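Local coordinates for protein cytochrome P450 RhF (Acinetobacter radioresistens, PDB 6RO8) that probably inserts oxygen into organic substrates as a heme-thiolate monooxygenase, this chain being the heme domain of a longer protein that also carries flavin and iron-sulfur reductase modules, at residues A[265-268]-A[269-272]. Numbering follows the deposited sequence.
With HEM (protoporphyrin IX containing Fe), chain B; HIS (histidine), chain C.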
ATOM      1  N   MET A 265       8.865   2.914 -12.375  1.00 83.17           N
ATOM      2  CA  MET A 265       7.413   3.041 -12.460  1.00 82.12           C
ATOM      3  C   MET A 265       6.723   2.519 -11.215  1.00 78.18           C
ATOM      4  O   MET A 265       5.805   3.164 -10.697  1.00 77.65           O
ATOM      5  CB  MET A 265       6.873   2.313 -13.684  1.00 84.15           C
ATOM      6  CG  MET A 265       5.563   2.897 -14.146  1.00 95.56           C
ATOM      7  SD  MET A 265       4.730   1.902 -15.408  1.00 94.74           S
ATOM      8  CE  MET A 265       4.960   0.268 -14.772  1.00 93.61           C
ATOM      9  N   ALA A 266       7.148   1.361 -10.721  1.00 72.86           N
ATOM     10  CA  ALA A 266       6.498   0.801  -9.547  1.00 71.15           C
ATOM     11  C   ALA A 266       6.718   1.692  -8.324  1.00 80.71           C
ATOM     12  O   ALA A 266       5.772   2.015  -7.589  1.00 72.65           O
ATOM     13  CB  ALA A 266       7.018  -0.617  -9.302  1.00 64.41           C
ATOM     14  N   ILE A 267       7.959   2.141  -8.117  1.00 80.71           N
ATOM     15  CA  ILE A 267       8.266   2.892  -6.905  1.00 84.84           C
ATOM     16  C   ILE A 267       7.623   4.279  -6.943  1.00 84.45           C
ATOM     17  O   ILE A 267       7.328   4.860  -5.890  1.00 75.86           O
ATOM     18  CB  ILE A 267       9.793   2.954  -6.664  1.00 76.88           C
ATOM     19  CG1 ILE A 267      10.071   3.044  -5.162  1.00 85.90           C
ATOM     20  CG2 ILE A 267      10.440   4.121  -7.413  1.00 65.65           C
ATOM     21  CD1 ILE A 267       9.334   1.987  -4.349  1.00 90.47           C
ATOM     22  N   MET A 268       7.346   4.811  -8.141  1.00 83.81           N
ATOM     23  CA  MET A 268       6.695   6.114  -8.241  1.00 79.46           C
ATOM     24  C   MET A 268       5.228   6.078  -7.902  1.00 84.18           C
ATOM     25  O   MET A 268       4.592   7.138  -7.913  1.00 90.59           O
ATOM     26  CB  MET A 268       6.870   6.704  -9.628  1.00 79.50           C
ATOM     27  CG  MET A 268       8.235   7.296  -9.797  1.00 98.60           C
ATOM     28  SD  MET A 268       8.395   8.122 -11.383  1.00119.84           S
ATOM     29  CE  MET A 268       6.708   8.585 -11.701  1.00119.27           C
ATOM     30  N   VAL A 269       4.672   4.902  -7.629  1.00 84.27           N
ATOM     31  CA  VAL A 269       3.376   4.781  -6.994  1.00 75.25           C
ATOM     32  C   VAL A 269       3.515   4.356  -5.538  1.00 75.86           C
ATOM     33  O   VAL A 269       2.867   4.927  -4.656  1.00 79.36           O
ATOM     34  CB  VAL A 269       2.485   3.797  -7.786  1.00 81.56           C
ATOM     35  CG1 VAL A 269       1.172   3.483  -7.038  1.00 54.02           C
ATOM     36  CG2 VAL A 269       2.221   4.349  -9.207  1.00 73.79           C
ATOM     37  N   ALA A 270       4.390   3.380  -5.271  1.00 63.75           N
ATOM     38  CA  ALA A 270       4.497   2.787  -3.946  1.00 77.14           C
ATOM     39  C   ALA A 270       5.117   3.732  -2.907  1.00 81.95           C
ATOM     40  O   ALA A 270       4.780   3.637  -1.722  1.00 76.93           O
ATOM     41  CB  ALA A 270       5.302   1.491  -4.030  1.00 52.82           C
ATOM     42  N   ALA A 271       5.975   4.671  -3.322  1.00 71.81           N
ATOM     43  CA  ALA A 271       6.611   5.570  -2.364  1.00 69.51           C
ATOM     44  C   ALA A 271       5.662   6.619  -1.795  1.00 68.89           C
ATOM     45  O   ALA A 271       6.088   7.436  -0.971  1.00 72.48           O
ATOM     46  CB  ALA A 271       7.814   6.272  -3.002  1.00 66.29           C
ATOM     47  N   HIS A 272       4.392   6.629  -2.192  1.00 68.48           N
ATOM     48  CA  HIS A 272       3.531   7.669  -1.652  1.00 76.03           C
ATOM     49  C   HIS A 272       2.080   7.230  -1.513  1.00 75.08           C
ATOM     50  O   HIS A 272       1.420   7.612  -0.542  1.00 81.48           O
ATOM     51  CB  HIS A 272       3.639   8.934  -2.511  1.00 70.03           C
ATOM     52  CG  HIS A 272       2.959   8.828  -3.835  1.00 81.09           C
ATOM     53  ND1 HIS A 272       1.680   9.288  -4.045  1.00 84.74           N
ATOM     54  CD2 HIS A 272       3.379   8.319  -5.017  1.00 82.50           C
ATOM     55  CE1 HIS A 272       1.336   9.056  -5.300  1.00 86.57           C
ATOM     56  NE2 HIS A 272       2.351   8.474  -5.912  1.00 83.29           N
TER
HETATM   57  CHA HEM B 500       7.192  -3.609   0.509  1.00 58.42           C
HETATM   58  CHB HEM B 500       3.163  -1.734   2.494  1.00 64.35           C
HETATM   59  CHC HEM B 500       4.967   2.781   2.128  1.00 58.30           C
HETATM   60  CHD HEM B 500       8.749   0.902  -0.274  1.00 62.79           C
HETATM   61  C1A HEM B 500       5.934  -3.511   1.062  1.00 59.53           C
HETATM   62  C2A HEM B 500       5.002  -4.594   1.319  1.00 65.64           C
HETATM   63  C3A HEM B 500       3.902  -4.080   1.861  1.00 61.68           C
HETATM   64  C4A HEM B 500       4.072  -2.641   1.970  1.00 66.46           C
HETATM   65  CMA HEM B 500       2.666  -4.899   2.287  1.00 53.53           C
HETATM   66  CAA HEM B 500       5.239  -6.094   1.033  1.00 55.70           C
HETATM   67  CBA HEM B 500       5.672  -6.731   2.339  1.00 55.86           C
HETATM   68  CGA HEM B 500       6.016  -8.184   2.160  1.00 62.45           C
HETATM   69  O1A HEM B 500       5.886  -8.706   1.026  1.00 60.68           O
HETATM   70  O2A HEM B 500       6.425  -8.812   3.165  1.00 57.16           O
HETATM   71  C1B HEM B 500       3.336  -0.379   2.649  1.00 62.66           C
HETATM   72  C2B HEM B 500       2.460   0.502   3.398  1.00 67.79           C
HETATM   73  C3B HEM B 500       2.950   1.760   3.285  1.00 61.48           C
HETATM   74  C4B HEM B 500       4.156   1.708   2.469  1.00 63.35           C
HETATM   75  CMB HEM B 500       1.199   0.010   4.159  1.00 58.42           C
HETATM   76  CAB HEM B 500       2.436   3.084   3.899  1.00 56.96           C
HETATM   77  CBB HEM B 500       1.492   3.186   4.835  1.00 56.08           C
HETATM   78  C1C HEM B 500       6.156   2.676   1.440  1.00 64.17           C
HETATM   79  C2C HEM B 500       7.050   3.750   1.045  1.00 67.48           C
HETATM   80  C3C HEM B 500       8.093   3.196   0.384  1.00 70.25           C
HETATM   81  C4C HEM B 500       7.890   1.776   0.343  1.00 64.02           C
HETATM   82  CMC HEM B 500       6.800   5.240   1.364  1.00 62.17           C
HETATM   83  CAC HEM B 500       9.354   3.824  -0.271  1.00 72.77           C
HETATM   84  CBC HEM B 500       9.577   5.139  -0.295  1.00 84.17           C
HETATM   85  C1D HEM B 500       8.658  -0.467  -0.301  1.00 61.68           C
HETATM   86  C2D HEM B 500       9.595  -1.363  -0.937  1.00 64.83           C
HETATM   87  C3D HEM B 500       9.180  -2.605  -0.716  1.00 67.66           C
HETATM   88  C4D HEM B 500       7.953  -2.550   0.070  1.00 63.41           C
HETATM   89  CMD HEM B 500      10.856  -0.967  -1.735  1.00 65.40           C
HETATM   90  CAD HEM B 500       9.894  -3.867  -1.253  1.00 73.07           C
HETATM   91  CBD HEM B 500      10.970  -4.369  -0.301  1.00 76.93           C
HETATM   92  CGD HEM B 500      11.289  -5.809  -0.633  1.00 80.31           C
HETATM   93  O1D HEM B 500      10.684  -6.345  -1.586  1.00 80.11           O
HETATM   94  O2D HEM B 500      12.136  -6.436   0.050  1.00 82.50           O
HETATM   95  NA  HEM B 500       5.324  -2.339   1.459  1.00 68.45           N
HETATM   96  NB  HEM B 500       4.352   0.389   2.099  1.00 64.09           N
HETATM   97  NC  HEM B 500       6.707   1.490   0.988  1.00 67.64           N
HETATM   98  ND  HEM B 500       7.670  -1.226   0.307  1.00 62.99           N
HETATM   99 FE   HEM B 500       6.027  -0.388   1.217  1.00 59.25          FE
HETATM  100  N   HIS C 501       2.534  -0.749  -4.149  1.00 91.48           N
HETATM  101  CA  HIS C 501       2.511  -1.126  -2.741  1.00 87.65           C
HETATM  102  C   HIS C 501       2.727   0.086  -1.840  1.00 68.61           C
HETATM  103  O   HIS C 501       2.855  -0.073  -0.618  1.00 90.70           O
HETATM  104  CB  HIS C 501       3.572  -2.190  -2.454  1.00 95.53           C
HETATM  105  CG  HIS C 501       4.869  -1.955  -3.162  1.00 93.53           C
HETATM  106  ND1 HIS C 501       6.084  -1.944  -2.507  1.00 88.75           N
HETATM  107  CD2 HIS C 501       5.144  -1.720  -4.467  1.00 92.01           C
HETATM  108  CE1 HIS C 501       7.049  -1.715  -3.380  1.00 88.25           C
HETATM  109  NE2 HIS C 501       6.505  -1.575  -4.576  1.00 91.70           N
HETATM  110  OXT HIS C 501       2.775   1.222  -2.312  1.00 85.21           O
HETATM  111  O   HOH W   1       5.063  -0.383  -0.874  1.00 78.69           O
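Ala266 O accepts two backbone hydrogen bonds, from Val269 N (3.1 Å) and Ala270 N (3.0 Å), in the C-terminal part of helix 257-270, on the distal side of the heme, the side of the iron-bound water. With helix 273-288, which follows it, this forms the long distal helix of the cytochrome P450 fold, interrupted here. The oxygen is thus shared between an i+3 and an i+4 donor. Ala271 N then bonds to Ile267 O at 2.9 Å, a weak bond runs from His272 N to Val269 O, and His272 is at the N-cap position of helix 273-288.

With CG1 of Ile267 roughly anti to the backbone N (chi1 -150°) and chi2 at 50°, CD1 comes to Ala270 CB at 4.1 Å. Ala270 and Ala271 belong to the heme pocket, Ala270 also to that of the bound histidine, which Thr274 hydrogen-bonds. The methyl of Ala271 packs against vinyl carbon CBC of the heme. Away from the porphyrin, Val269 and Met268 pack on helices 187-202 and 207-233. His272, backed by helix 170-179, turns the edge of its ring to the preceding turn: Met268 O lies in the ring plane, 3.3 Å from His272 NE2 and 3.4 Å from His272 CD2.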